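Local coordinates for ORF 37 (PDB 3POV), which processes branched or non-linear viral DNA as a magnesium-binding endonuclease and exonuclease of the PD-(D/E)XK superfamily, at residues F42-K47 with F470-W475; Q211-G216 with V386-G391; T339-V344 with N366-V371. One frame throughout, in Å; residues are numbered along the deposited sequence.

Interaction 1. Residues F42-K47 with F470-W475; sequences FLKHAK and FPYIKW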
ATOM      1  N   PHE A  42       6.971 -19.722 -10.865  1.00 53.62           N
ATOM      2  CA  PHE A  42       8.081 -20.440 -10.249  1.00 50.18           C
ATOM      3  C   PHE A  42       7.620 -21.796  -9.707  1.00 46.71           C
ATOM      4  O   PHE A  42       8.186 -22.834 -10.039  1.00 43.29           O
ATOM      5  CB  PHE A  42       8.702 -19.587  -9.139  1.00 45.68           C
ATOM      6  CG  PHE A  42       9.706 -20.320  -8.293  1.00 46.84           C
ATOM      7  CD1 PHE A  42      10.977 -20.576  -8.771  1.00 52.56           C
ATOM      8  CD2 PHE A  42       9.381 -20.735  -7.016  1.00 37.18           C
ATOM      9  CE1 PHE A  42      11.902 -21.243  -7.996  1.00 51.01           C
ATOM     10  CE2 PHE A  42      10.295 -21.396  -6.240  1.00 45.27           C
ATOM     11  CZ  PHE A  42      11.560 -21.652  -6.729  1.00 52.26           C
ATOM     12  N   LEU A  43       6.579 -21.770  -8.882  1.00 45.26           N
ATOM     13  CA  LEU A  43       6.008 -22.980  -8.308  1.00 46.42           C
ATOM     14  C   LEU A  43       5.619 -23.996  -9.377  1.00 55.56           C
ATOM     15  O   LEU A  43       5.766 -25.202  -9.180  1.00 62.32           O
ATOM     16  CB  LEU A  43       4.780 -22.631  -7.461  1.00 54.57           C
ATOM     17  CG  LEU A  43       4.992 -22.209  -6.003  1.00 59.90           C
ATOM     18  CD1 LEU A  43       6.177 -21.271  -5.855  1.00 68.34           C
ATOM     19  CD2 LEU A  43       3.729 -21.578  -5.438  1.00 51.06           C
ATOM     20  N   LYS A  44       5.121 -23.507 -10.508  1.00 60.29           N
ATOM     21  CA  LYS A  44       4.615 -24.392 -11.552  1.00 61.26           C
ATOM     22  C   LYS A  44       5.673 -24.791 -12.578  1.00 59.76           C
ATOM     23  O   LYS A  44       5.351 -25.368 -13.614  1.00 67.00           O
ATOM     24  CB  LYS A  44       3.395 -23.774 -12.240  1.00 65.56           C
ATOM     25  CG  LYS A  44       2.125 -23.837 -11.406  1.00 73.18           C
ATOM     26  CD  LYS A  44       0.989 -23.045 -12.035  1.00 84.81           C
ATOM     27  CE  LYS A  44       1.248 -21.545 -11.959  1.00 92.85           C
ATOM     28  NZ  LYS A  44       0.090 -20.740 -12.449  1.00 95.70           N
ATOM     29  N   HIS A  45       6.934 -24.495 -12.282  1.00 55.19           N
ATOM     30  CA  HIS A  45       8.027 -24.865 -13.176  1.00 54.22           C
ATOM     31  C   HIS A  45       8.349 -26.355 -13.046  1.00 59.81           C
ATOM     32  O   HIS A  45       8.134 -26.953 -11.993  1.00 60.22           O
ATOM     33  CB  HIS A  45       9.271 -24.023 -12.887  1.00 52.77           C
ATOM     34  CG  HIS A  45      10.316 -24.093 -13.959  1.00 57.56           C
ATOM     35  ND1 HIS A  45      11.228 -25.123 -14.046  1.00 63.20           N
ATOM     36  CD2 HIS A  45      10.602 -23.253 -14.981  1.00 61.42           C
ATOM     37  CE1 HIS A  45      12.025 -24.919 -15.079  1.00 64.35           C
ATOM     38  NE2 HIS A  45      11.667 -23.790 -15.664  1.00 67.26           N
ATOM     39  N   ALA A  46       8.860 -26.946 -14.122  1.00 62.51           N
ATOM     40  CA  ALA A  46       9.161 -28.377 -14.155  1.00 59.36           C
ATOM     41  C   ALA A  46      10.218 -28.769 -13.124  1.00 58.12           C
ATOM     42  O   ALA A  46      10.060 -29.763 -12.412  1.00 52.11           O
ATOM     43  CB  ALA A  46       9.600 -28.795 -15.551  1.00 56.00           C
ATOM     44  N   LYS A  47      11.295 -27.991 -13.059  1.00 59.28           N
ATOM     45  CA  LYS A  47      12.330 -28.187 -12.051  1.00 62.84           C
ATOM     46  C   LYS A  47      11.715 -28.296 -10.660  1.00 60.98           C
ATOM     47  O   LYS A  47      12.079 -29.177  -9.877  1.00 64.80           O
ATOM     48  CB  LYS A  47      13.324 -27.024 -12.079  1.00 68.97           C
ATOM     49  CG  LYS A  47      14.195 -26.961 -13.322  1.00 73.58           C
ATOM     50  CD  LYS A  47      15.512 -27.689 -13.113  1.00 81.24           C
ATOM     51  CE  LYS A  47      16.496 -27.393 -14.238  1.00 87.24           C
ATOM     52  NZ  LYS A  47      16.756 -25.930 -14.383  1.00 86.86           N
ATOM     53  N   PHE A 470      -1.758 -25.252  -5.739  1.00 72.68           N
ATOM     54  CA  PHE A 470      -0.590 -26.098  -5.979  1.00 71.37           C
ATOM     55  C   PHE A 470      -0.635 -27.371  -5.133  1.00 74.07           C
ATOM     56  O   PHE A 470       0.107 -27.500  -4.159  1.00 75.37           O
ATOM     57  CB  PHE A 470       0.702 -25.323  -5.692  1.00 70.01           C
ATOM     58  CG  PHE A 470       0.764 -23.968  -6.355  1.00 69.17           C
ATOM     59  CD1 PHE A 470       1.359 -23.812  -7.596  1.00 68.82           C
ATOM     60  CD2 PHE A 470       0.231 -22.850  -5.731  1.00 68.68           C
ATOM     61  CE1 PHE A 470       1.419 -22.569  -8.204  1.00 67.98           C
ATOM     62  CE2 PHE A 470       0.287 -21.603  -6.334  1.00 67.27           C
ATOM     63  CZ  PHE A 470       0.881 -21.463  -7.574  1.00 65.25           C
ATOM     64  N   PRO A 471      -1.504 -28.322  -5.511  1.00 76.90           N
ATOM     65  CA  PRO A 471      -1.687 -29.567  -4.755  1.00 76.12           C
ATOM     66  C   PRO A 471      -0.458 -30.474  -4.795  1.00 71.10           C
ATOM     67  O   PRO A 471      -0.164 -31.141  -3.805  1.00 72.29           O
ATOM     68  CB  PRO A 471      -2.866 -30.241  -5.467  1.00 75.93           C
ATOM     69  CG  PRO A 471      -2.837 -29.691  -6.848  1.00 76.38           C
ATOM     70  CD  PRO A 471      -2.349 -28.276  -6.718  1.00 75.96           C
ATOM     71  N   TYR A 472       0.251 -30.492  -5.920  1.00 68.51           N
ATOM     72  CA  TYR A 472       1.444 -31.324  -6.058  1.00 67.40           C
ATOM     73  C   TYR A 472       2.534 -30.912  -5.072  1.00 65.61           C
ATOM     74  O   TYR A 472       3.570 -31.569  -4.963  1.00 63.54           O
ATOM     75  CB  TYR A 472       1.983 -31.267  -7.488  1.00 63.19           C
ATOM     76  CG  TYR A 472       2.330 -29.872  -7.956  1.00 61.21           C
ATOM     77  CD1 TYR A 472       1.366 -29.050  -8.523  1.00 58.44           C
ATOM     78  CD2 TYR A 472       3.622 -29.380  -7.833  1.00 62.29           C
ATOM     79  CE1 TYR A 472       1.677 -27.776  -8.953  1.00 60.28           C
ATOM     80  CE2 TYR A 472       3.945 -28.109  -8.260  1.00 65.01           C
ATOM     81  CZ  TYR A 472       2.967 -27.310  -8.820  1.00 62.49           C
ATOM     82  OH  TYR A 472       3.278 -26.044  -9.248  1.00 57.62           O
ATOM     83  N   ILE A 473       2.298 -29.815  -4.364  1.00 65.03           N
ATOM     84  CA  ILE A 473       3.227 -29.354  -3.344  1.00 61.77           C
ATOM     85  C   ILE A 473       2.725 -29.774  -1.964  1.00 60.58           C
ATOM     86  O   ILE A 473       1.620 -29.420  -1.563  1.00 63.77           O
ATOM     87  CB  ILE A 473       3.421 -27.824  -3.407  1.00 55.49           C
ATOM     88  CG1 ILE A 473       3.972 -27.421  -4.780  1.00 52.30           C
ATOM     89  CG2 ILE A 473       4.335 -27.346  -2.286  1.00 51.78           C
ATOM     90  CD1 ILE A 473       4.517 -26.007  -4.855  1.00 38.54           C
ATOM     91  N   LYS A 474       3.536 -30.548  -1.250  1.00 62.57           N
ATOM     92  CA  LYS A 474       3.168 -31.000   0.087  1.00 63.80           C
ATOM     93  C   LYS A 474       3.550 -29.935   1.100  1.00 63.32           C
ATOM     94  O   LYS A 474       4.478 -30.116   1.888  1.00 62.04           O
ATOM     95  CB  LYS A 474       3.843 -32.334   0.422  1.00 59.10           C
ATOM     96  N   TRP A 475       2.825 -28.820   1.061  1.00 64.64           N
ATOM     97  CA  TRP A 475       3.119 -27.668   1.905  1.00 61.78           C
ATOM     98  C   TRP A 475       3.291 -28.051   3.373  1.00 59.51           C
ATOM     99  O   TRP A 475       2.622 -28.949   3.873  1.00 58.22           O
ATOM    100  CB  TRP A 475       2.022 -26.605   1.773  1.00 59.99           C
ATOM    101  CG  TRP A 475       1.988 -25.898   0.439  1.00 63.80           C
ATOM    102  CD1 TRP A 475       1.135 -26.145  -0.604  1.00 62.25           C
ATOM    103  CD2 TRP A 475       2.836 -24.822   0.014  1.00 60.44           C
ATOM    104  NE1 TRP A 475       1.404 -25.292  -1.649  1.00 58.08           N
ATOM    105  CE2 TRP A 475       2.444 -24.471  -1.295  1.00 55.02           C
ATOM    106  CE3 TRP A 475       3.890 -24.123   0.611  1.00 57.33           C
ATOM    107  CZ2 TRP A 475       3.069 -23.458  -2.014  1.00 48.22           C
ATOM    108  CZ3 TRP A 475       4.508 -23.113  -0.106  1.00 55.19           C
ATOM    109  CH2 TRP A 475       4.095 -22.791  -1.404  1.00 49.72           C
TER
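Tyr-472 OH donates to the backbone oxygen of Leu-43 from an unusual direction: it stands 62° out of the carbonyl plane, so neither lone pair is used, although Tyr-472 OH lies only 2.6 Å from Leu-43 O. The tyrosine belongs to a type I beta turn, Phe-470 to Ile-473, that follows helix 448-469, while Leu-43 ends helix 39-43. A residue in a helix's last turn can offer its carbonyl to an outside donor, and a tyrosine, rigid and tipped with a hydroxyl, suits the task. Its CG sits between backbone N and carbonyl carbon (chi1 58°), and this torsion swings the ring out from the turn toward the helix end.

Next to this polar bond the contact is apolar. Leu-43 lays CD2 over the face of Phe-470, 3.5 Å from the ring centroid and nearly on the ring normal, a CH-pi contact. Its CB touches the same ring at CE1 (Leu-43 CB to Phe-470 CE1, 3.4 Å), while Leu-43 CG meets Ile-473 CD1. A branched leucine serves well here because separate carbons reach separate neighbours. Lys-44 adds its methylenes: CG lies against the tyrosine hydroxyl and comes to the edge of the phenylalanine, 3.5 Å from Phe-470 CE1, and the bend at chi3 (-70°) keeps CE beside that ring atom too.

Beyond the two segments, Phe-164 meets the Phe-470 ring edge-to-face. On the helix side, His-45 N-caps helix 46-53, accepting from Lys-47 N through ND1, and is anchored at NE2 by Asp-11. The indole of Trp-475 carries Ile-473 CG2 over one face, offset toward the rim, and presents its edge to the leucine, Trp-475 CZ2 lying 4.0 Å from Leu-43 CD2.

Interaction 2. Residues Q211-G216 with V386-G391; sequences QSPQNG and VEEYIG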
ATOM      1  N   GLN A 211       8.786  -7.271   1.147  1.00 34.78           N
ATOM      2  CA  GLN A 211       8.314  -8.594   1.531  1.00 41.75           C
ATOM      3  C   GLN A 211       8.433  -8.823   3.030  1.00 38.28           C
ATOM      4  O   GLN A 211       9.327  -8.288   3.687  1.00 39.67           O
ATOM      5  CB  GLN A 211       9.110  -9.666   0.798  1.00 41.26           C
ATOM      6  CG  GLN A 211       8.894  -9.662  -0.692  1.00 36.79           C
ATOM      7  CD  GLN A 211      10.019 -10.342  -1.432  1.00 43.82           C
ATOM      8  OE1 GLN A 211       9.805 -11.323  -2.140  1.00 50.25           O
ATOM      9  NE2 GLN A 211      11.231  -9.828  -1.265  1.00 39.50           N
ATOM     10  N   SER A 212       7.516  -9.620   3.565  1.00 36.42           N
ATOM     11  CA  SER A 212       7.623 -10.082   4.941  1.00 35.05           C
ATOM     12  C   SER A 212       8.827 -11.005   5.071  1.00 30.56           C
ATOM     13  O   SER A 212       8.886 -12.057   4.437  1.00 26.23           O
ATOM     14  CB  SER A 212       6.357 -10.825   5.352  1.00 39.38           C
ATOM     15  OG  SER A 212       6.437 -11.222   6.706  1.00 45.12           O
ATOM     16  N   PRO A 213       9.809 -10.606   5.879  1.00 33.46           N
ATOM     17  CA  PRO A 213      10.959 -11.497   6.066  1.00 38.47           C
ATOM     18  C   PRO A 213      10.596 -12.716   6.914  1.00 39.10           C
ATOM     19  O   PRO A 213      11.288 -13.722   6.846  1.00 45.03           O
ATOM     20  CB  PRO A 213      11.976 -10.609   6.787  1.00 28.50           C
ATOM     21  CG  PRO A 213      11.144  -9.579   7.484  1.00 32.49           C
ATOM     22  CD  PRO A 213       9.963  -9.328   6.593  1.00 28.25           C
ATOM     23  N   GLN A 214       9.512 -12.631   7.680  1.00 39.90           N
ATOM     24  CA  GLN A 214       9.129 -13.715   8.583  1.00 43.37           C
ATOM     25  C   GLN A 214       8.274 -14.816   7.956  1.00 42.04           C
ATOM     26  O   GLN A 214       8.323 -15.962   8.406  1.00 40.19           O
ATOM     27  CB  GLN A 214       8.458 -13.172   9.850  1.00 44.86           C
ATOM     28  CG  GLN A 214       9.436 -12.553  10.842  1.00 62.85           C
ATOM     29  CD  GLN A 214      10.581 -13.496  11.207  1.00 78.30           C
ATOM     30  OE1 GLN A 214      10.433 -14.377  12.057  1.00 79.69           O
ATOM     31  NE2 GLN A 214      11.731 -13.309  10.564  1.00 82.51           N
ATOM     32  N   ASN A 215       7.498 -14.488   6.925  1.00 35.44           N
ATOM     33  CA  ASN A 215       6.648 -15.501   6.290  1.00 32.93           C
ATOM     34  C   ASN A 215       6.656 -15.484   4.766  1.00 34.87           C
ATOM     35  O   ASN A 215       6.270 -16.459   4.121  1.00 40.82           O
ATOM     36  CB  ASN A 215       5.208 -15.405   6.807  1.00 35.73           C
ATOM     37  CG  ASN A 215       4.633 -14.005   6.686  1.00 37.19           C
ATOM     38  OD1 ASN A 215       4.432 -13.490   5.580  1.00 39.22           O
ATOM     39  ND2 ASN A 215       4.357 -13.383   7.829  1.00 31.06           N
ATOM     40  N   GLY A 216       7.089 -14.370   4.194  1.00 33.05           N
ATOM     41  CA  GLY A 216       7.099 -14.211   2.754  1.00 36.60           C
ATOM     42  C   GLY A 216       5.747 -14.361   2.072  1.00 33.97           C
ATOM     43  O   GLY A 216       5.689 -14.668   0.881  1.00 34.64           O
ATOM     44  N   VAL A 386       6.222  -2.919   8.583  1.00 35.30           N
ATOM     45  CA  VAL A 386       7.218  -1.962   9.044  1.00 36.06           C
ATOM     46  C   VAL A 386       7.794  -2.417  10.385  1.00 39.36           C
ATOM     47  O   VAL A 386       8.959  -2.165  10.681  1.00 39.90           O
ATOM     48  CB  VAL A 386       6.624  -0.529   9.154  1.00 33.47           C
ATOM     49  CG1 VAL A 386       7.531   0.379   9.970  1.00 32.55           C
ATOM     50  CG2 VAL A 386       6.393   0.053   7.775  1.00 32.77           C
ATOM     51  N   GLU A 387       6.971  -3.091  11.183  1.00 40.97           N
ATOM     52  CA  GLU A 387       7.414  -3.664  12.449  1.00 46.95           C
ATOM     53  C   GLU A 387       8.548  -4.664  12.237  1.00 51.99           C
ATOM     54  O   GLU A 387       9.567  -4.612  12.925  1.00 56.50           O
ATOM     55  CB  GLU A 387       6.260  -4.372  13.159  1.00 53.30           C
ATOM     56  CG  GLU A 387       5.182  -3.468  13.716  1.00 65.34           C
ATOM     57  CD  GLU A 387       4.272  -4.202  14.685  1.00 82.62           C
ATOM     58  OE1 GLU A 387       3.035  -4.148  14.506  1.00 87.80           O
ATOM     59  OE2 GLU A 387       4.796  -4.844  15.623  1.00 85.66           O
ATOM     60  N   GLU A 388       8.359  -5.580  11.292  1.00 46.02           N
ATOM     61  CA  GLU A 388       9.359  -6.600  11.010  1.00 46.73           C
ATOM     62  C   GLU A 388      10.669  -5.980  10.543  1.00 50.38           C
ATOM     63  O   GLU A 388      11.747  -6.479  10.853  1.00 64.62           O
ATOM     64  CB  GLU A 388       8.854  -7.579   9.950  1.00 42.62           C
ATOM     65  CG  GLU A 388       7.573  -8.299  10.311  1.00 37.50           C
ATOM     66  CD  GLU A 388       7.155  -9.280   9.235  1.00 45.33           C
ATOM     67  OE1 GLU A 388       6.082  -9.087   8.629  1.00 54.73           O
ATOM     68  OE2 GLU A 388       7.904 -10.244   8.984  1.00 52.26           O
ATOM     69  N   TYR A 389      10.572  -4.894   9.789  1.00 43.33           N
ATOM     70  CA  TYR A 389      11.756  -4.232   9.261  1.00 44.26           C
ATOM     71  C   TYR A 389      12.439  -3.381  10.325  1.00 62.17           C
ATOM     72  O   TYR A 389      13.479  -2.773  10.068  1.00 71.55           O
ATOM     73  CB  TYR A 389      11.391  -3.369   8.057  1.00 39.32           C
ATOM     74  CG  TYR A 389      11.252  -4.131   6.758  1.00 39.56           C
ATOM     75  CD1 TYR A 389      12.153  -3.932   5.719  1.00 36.12           C
ATOM     76  CD2 TYR A 389      10.221  -5.046   6.565  1.00 36.54           C
ATOM     77  CE1 TYR A 389      12.033  -4.614   4.526  1.00 36.33           C
ATOM     78  CE2 TYR A 389      10.095  -5.740   5.367  1.00 36.74           C
ATOM     79  CZ  TYR A 389      11.008  -5.517   4.353  1.00 40.70           C
ATOM     80  OH  TYR A 389      10.908  -6.198   3.159  1.00 44.20           O
ATOM     81  N   ILE A 390      11.845  -3.340  11.514  1.00 62.91           N
ATOM     82  CA  ILE A 390      12.389  -2.562  12.621  1.00 65.45           C
ATOM     83  C   ILE A 390      12.893  -3.462  13.741  1.00 71.20           C
ATOM     84  O   ILE A 390      13.896  -3.162  14.381  1.00 74.81           O
ATOM     85  CB  ILE A 390      11.340  -1.596  13.207  1.00 61.28           C
ATOM     86  CG1 ILE A 390      11.011  -0.481  12.214  1.00 55.86           C
ATOM     87  CG2 ILE A 390      11.842  -0.998  14.514  1.00 61.07           C
ATOM     88  CD1 ILE A 390       9.930   0.460  12.698  1.00 49.42           C
ATOM     89  N   GLY A 391      12.182  -4.561  13.978  1.00 76.21           N
ATOM     90  CA  GLY A 391      12.552  -5.505  15.016  1.00 80.48           C
ATOM     91  C   GLY A 391      13.600  -6.496  14.548  1.00 84.60           C
ATOM     92  O   GLY A 391      13.296  -7.661  14.288  1.00 87.58           O
TER
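Glu-388, the last residue of helix 374-388, reaches into the loop between strands 210-211 and 218-220. At the root, CB rests on the Pro-213 ring, 3.9 Å from Pro-213 CG. With CG anti to the carbonyl carbon (chi1 -59°) and chi2 straight (-178°), the chain carries its carboxylate to the loop. CD comes near Ser-212 OG, and that hydroxyl lies 2.9 Å from both Glu-388 OE1 and Glu-388 OE2, so its one proton may serve either oxygen. OE2 also accepts from the backbone, Gln-214 N to Glu-388 OE2 being 3.2 Å and met nearly along the C-O axis. The short serine brings its hydroxyl to the carboxylate, while Pro-213 CD and Gln-214 CB pack against OE2.

Next in sequence, Tyr-389 sends its hydroxyl to Gln-211 O, 2.7 Å from Tyr-389 OH, in the carbonyl plane and on a lone pair. Its ring carbon CE2 packs against Pro-213 CD. The loop is held from another direction by Arg-117 of helix 114-126, which donates to Pro-213 O.

A carboxylate receiving a backbone N-H and a hydroxyl is probably ionised, its charge shared by OE1 and OE2 and offset by the two donors, which would restrain it and tie loop to helix end.

Interaction 3. Residues T339-V344 with N366-V371; sequences TTESDV and NLFVNV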
ATOM      1  N   THR A 339     -10.505   8.998  19.136  1.00 54.67           N
ATOM      2  CA  THR A 339     -10.009   9.990  20.082  1.00 59.43           C
ATOM      3  C   THR A 339      -9.163  11.065  19.411  1.00 57.68           C
ATOM      4  O   THR A 339      -9.447  12.254  19.545  1.00 61.73           O
ATOM      5  CB  THR A 339      -9.199   9.335  21.215  1.00 67.83           C
ATOM      6  OG1 THR A 339     -10.060   8.500  21.998  1.00 70.82           O
ATOM      7  CG2 THR A 339      -8.584  10.397  22.109  1.00 72.88           C
ATOM      8  N   THR A 340      -8.119  10.651  18.700  1.00 53.69           N
ATOM      9  CA  THR A 340      -7.281  11.600  17.976  1.00 56.90           C
ATOM     10  C   THR A 340      -7.988  12.069  16.701  1.00 57.06           C
ATOM     11  O   THR A 340      -8.349  11.260  15.848  1.00 58.60           O
ATOM     12  CB  THR A 340      -5.924  10.986  17.611  1.00 58.36           C
ATOM     13  OG1 THR A 340      -5.404  10.273  18.738  1.00 64.37           O
ATOM     14  CG2 THR A 340      -4.934  12.071  17.199  1.00 54.95           C
ATOM     15  N   GLU A 341      -8.182  13.378  16.577  1.00 54.68           N
ATOM     16  CA  GLU A 341      -8.933  13.936  15.456  1.00 55.95           C
ATOM     17  C   GLU A 341      -8.069  14.157  14.213  1.00 53.68           C
ATOM     18  O   GLU A 341      -6.841  14.258  14.303  1.00 51.40           O
ATOM     19  CB  GLU A 341      -9.597  15.252  15.866  1.00 61.25           C
ATOM     20  CG  GLU A 341     -10.476  15.147  17.097  1.00 69.53           C
ATOM     21  CD  GLU A 341     -11.120  16.470  17.467  1.00 77.62           C
ATOM     22  OE1 GLU A 341     -10.960  17.444  16.699  1.00 84.02           O
ATOM     23  OE2 GLU A 341     -11.789  16.535  18.521  1.00 76.42           O
ATOM     24  N   SER A 342      -8.726  14.237  13.057  1.00 48.32           N
ATOM     25  CA  SER A 342      -8.052  14.516  11.796  1.00 42.00           C
ATOM     26  C   SER A 342      -7.597  15.966  11.739  1.00 41.30           C
ATOM     27  O   SER A 342      -8.039  16.795  12.532  1.00 43.42           O
ATOM     28  CB  SER A 342      -8.988  14.252  10.616  1.00 41.81           C
ATOM     29  OG  SER A 342      -9.361  12.893  10.526  1.00 39.91           O
ATOM     30  N   ASP A 343      -6.708  16.264  10.799  1.00 40.74           N
ATOM     31  CA  ASP A 343      -6.354  17.638  10.472  1.00 40.76           C
ATOM     32  C   ASP A 343      -6.857  17.963   9.074  1.00 40.80           C
ATOM     33  O   ASP A 343      -6.510  17.287   8.103  1.00 40.06           O
ATOM     34  CB  ASP A 343      -4.843  17.848  10.537  1.00 48.67           C
ATOM     35  CG  ASP A 343      -4.302  17.738  11.945  1.00 60.78           C
ATOM     36  OD1 ASP A 343      -4.559  18.655  12.753  1.00 61.29           O
ATOM     37  OD2 ASP A 343      -3.615  16.735  12.243  1.00 70.01           O
ATOM     38  N   VAL A 344      -7.685  18.995   8.978  1.00 42.66           N
ATOM     39  CA  VAL A 344      -8.244  19.419   7.697  1.00 36.63           C
ATOM     40  C   VAL A 344      -7.490  20.630   7.151  1.00 34.32           C
ATOM     41  O   VAL A 344      -7.379  21.655   7.817  1.00 47.01           O
ATOM     42  CB  VAL A 344      -9.738  19.777   7.837  1.00 34.48           C
ATOM     43  CG1 VAL A 344     -10.349  20.049   6.474  1.00 33.10           C
ATOM     44  CG2 VAL A 344     -10.487  18.658   8.547  1.00 25.79           C
ATOM     45  N   ASN A 366     -13.380  16.163  14.439  1.00 58.99           N
ATOM     46  CA  ASN A 366     -13.714  14.847  14.970  1.00 58.96           C
ATOM     47  C   ASN A 366     -14.244  13.922  13.876  1.00 53.69           C
ATOM     48  O   ASN A 366     -15.403  13.500  13.896  1.00 49.34           O
ATOM     49  CB  ASN A 366     -14.713  14.959  16.125  1.00 64.73           C
ATOM     50  CG  ASN A 366     -15.955  15.744  15.750  1.00 64.67           C
ATOM     51  OD1 ASN A 366     -15.950  16.515  14.792  1.00 66.52           O
ATOM     52  ND2 ASN A 366     -17.027  15.553  16.508  1.00 61.28           N
ATOM     53  N   LEU A 367     -13.381  13.639  12.908  1.00 47.61           N
ATOM     54  CA  LEU A 367     -13.644  12.629  11.895  1.00 46.74           C
ATOM     55  C   LEU A 367     -12.562  11.561  12.014  1.00 44.17           C
ATOM     56  O   LEU A 367     -11.390  11.875  12.199  1.00 43.96           O
ATOM     57  CB  LEU A 367     -13.653  13.253  10.496  1.00 42.47           C
ATOM     58  CG  LEU A 367     -14.775  14.268  10.250  1.00 46.63           C
ATOM     59  CD1 LEU A 367     -14.670  14.910   8.873  1.00 43.63           C
ATOM     60  CD2 LEU A 367     -16.130  13.604  10.431  1.00 47.33           C
ATOM     61  N   PHE A 368     -12.954  10.300  11.921  1.00 40.93           N
ATOM     62  CA  PHE A 368     -12.011   9.216  12.144  1.00 43.85           C
ATOM     63  C   PHE A 368     -12.006   8.218  10.995  1.00 42.42           C
ATOM     64  O   PHE A 368     -12.941   8.167  10.198  1.00 41.38           O
ATOM     65  CB  PHE A 368     -12.315   8.511  13.471  1.00 44.95           C
ATOM     66  CG  PHE A 368     -12.398   9.448  14.648  1.00 57.60           C
ATOM     67  CD1 PHE A 368     -11.247   9.974  15.218  1.00 57.56           C
ATOM     68  CD2 PHE A 368     -13.627   9.806  15.183  1.00 58.42           C
ATOM     69  CE1 PHE A 368     -11.322  10.841  16.296  1.00 56.83           C
ATOM     70  CE2 PHE A 368     -13.707  10.669  16.261  1.00 56.06           C
ATOM     71  CZ  PHE A 368     -12.553  11.188  16.819  1.00 55.52           C
ATOM     72  N   VAL A 369     -10.935   7.436  10.909  1.00 39.15           N
ATOM     73  CA  VAL A 369     -10.847   6.370   9.922  1.00 38.62           C
ATOM     74  C   VAL A 369     -11.934   5.325  10.165  1.00 35.13           C
ATOM     75  O   VAL A 369     -12.152   4.891  11.295  1.00 40.45           O
ATOM     76  CB  VAL A 369      -9.450   5.684   9.919  1.00 34.54           C
ATOM     77  CG1 VAL A 369      -9.099   5.151  11.305  1.00 32.75           C
ATOM     78  CG2 VAL A 369      -9.411   4.560   8.887  1.00 32.89           C
ATOM     79  N   ASN A 370     -12.619   4.940   9.096  1.00 35.44           N
ATOM     80  CA  ASN A 370     -13.597   3.868   9.147  1.00 35.57           C
ATOM     81  C   ASN A 370     -12.863   2.527   9.231  1.00 42.09           C
ATOM     82  O   ASN A 370     -12.212   2.107   8.272  1.00 39.93           O
ATOM     83  CB  ASN A 370     -14.487   3.926   7.903  1.00 33.54           C
ATOM     84  CG  ASN A 370     -15.593   2.894   7.926  1.00 36.23           C
ATOM     85  OD1 ASN A 370     -15.841   2.259   8.946  1.00 38.70           O
ATOM     86  ND2 ASN A 370     -16.267   2.724   6.797  1.00 38.64           N
ATOM     87  N   VAL A 371     -12.953   1.867  10.382  1.00 42.61           N
ATOM     88  CA  VAL A 371     -12.208   0.635  10.600  1.00 42.16           C
ATOM     89  C   VAL A 371     -12.689  -0.505   9.702  1.00 46.40           C
ATOM     90  O   VAL A 371     -11.974  -1.493   9.513  1.00 51.90           O
ATOM     91  CB  VAL A 371     -12.243   0.192  12.078  1.00 43.33           C
ATOM     92  CG1 VAL A 371     -11.739   1.311  12.977  1.00 44.33           C
ATOM     93  CG2 VAL A 371     -13.647  -0.239  12.476  1.00 42.80           C
TER
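Ser-342 and Leu-367 meet at the open end of the beta hairpin of strands 342-347 and 359-369, within the large mixed sheet of the nuclease fold. The serine hydroxyl donates to the backbone oxygen, Ser-342 OG to Leu-367 O being 2.8 Å. It approaches from above the carbonyl plane, 45° out of it, and uses no lone pair. A serine suits the place: its CB is directed toward the partner segment, and with OG anti to the carbonyl carbon (chi1 -64°) the short side chain brings a donor within reach of the backbone oxygen.

Beside it, Phe-368 turns its ring edge to Thr-340 O, with Phe-368 CE1 only 3.0 Å away. Glu-341 lies alongside Asn-366, both side chains pointing the same way, with Glu-341 CG 3.9 Å from Asn-366 CA.

Further out, several first-shell groups are held from outside. Thr-442 on strand 435-443 hydrogen-bonds Ser-342 OG, so this hydroxyl ties three neighbouring strands. Phe-368 is set by its backbone pairing with Val-307 of strand 306-308, and Thr-340 OG1 bonds Tyr-445 OH. The asparagine amide suits its site because it both donates and accepts: Asn-366 ND2 gives to Glu-312 OE2, while Asn-366 OD1 accepts a hydrogen bond from Trp-313 NE1.

From the N terminus, residues 42-47 come first, and interaction 1 returns to them after 422 intervening residues, fastening the N-terminal helices to the loop behind the long helix 448-469. Within that span, interaction 2 closes a shorter loop of 169 residues, joining the loop at 211-216 to the end of helix 374-388. Interaction 3 is the most local, enclosing just 21 residues in a hairpin of the large sheet, and it lies within the span of interaction 2. The three therefore nest without crossing. In space, interactions 1 and 3 sit on opposite sides of the chain's centre, their own centres about 46 Å apart, and strand 359-369 is followed in the chain by helix 374-388.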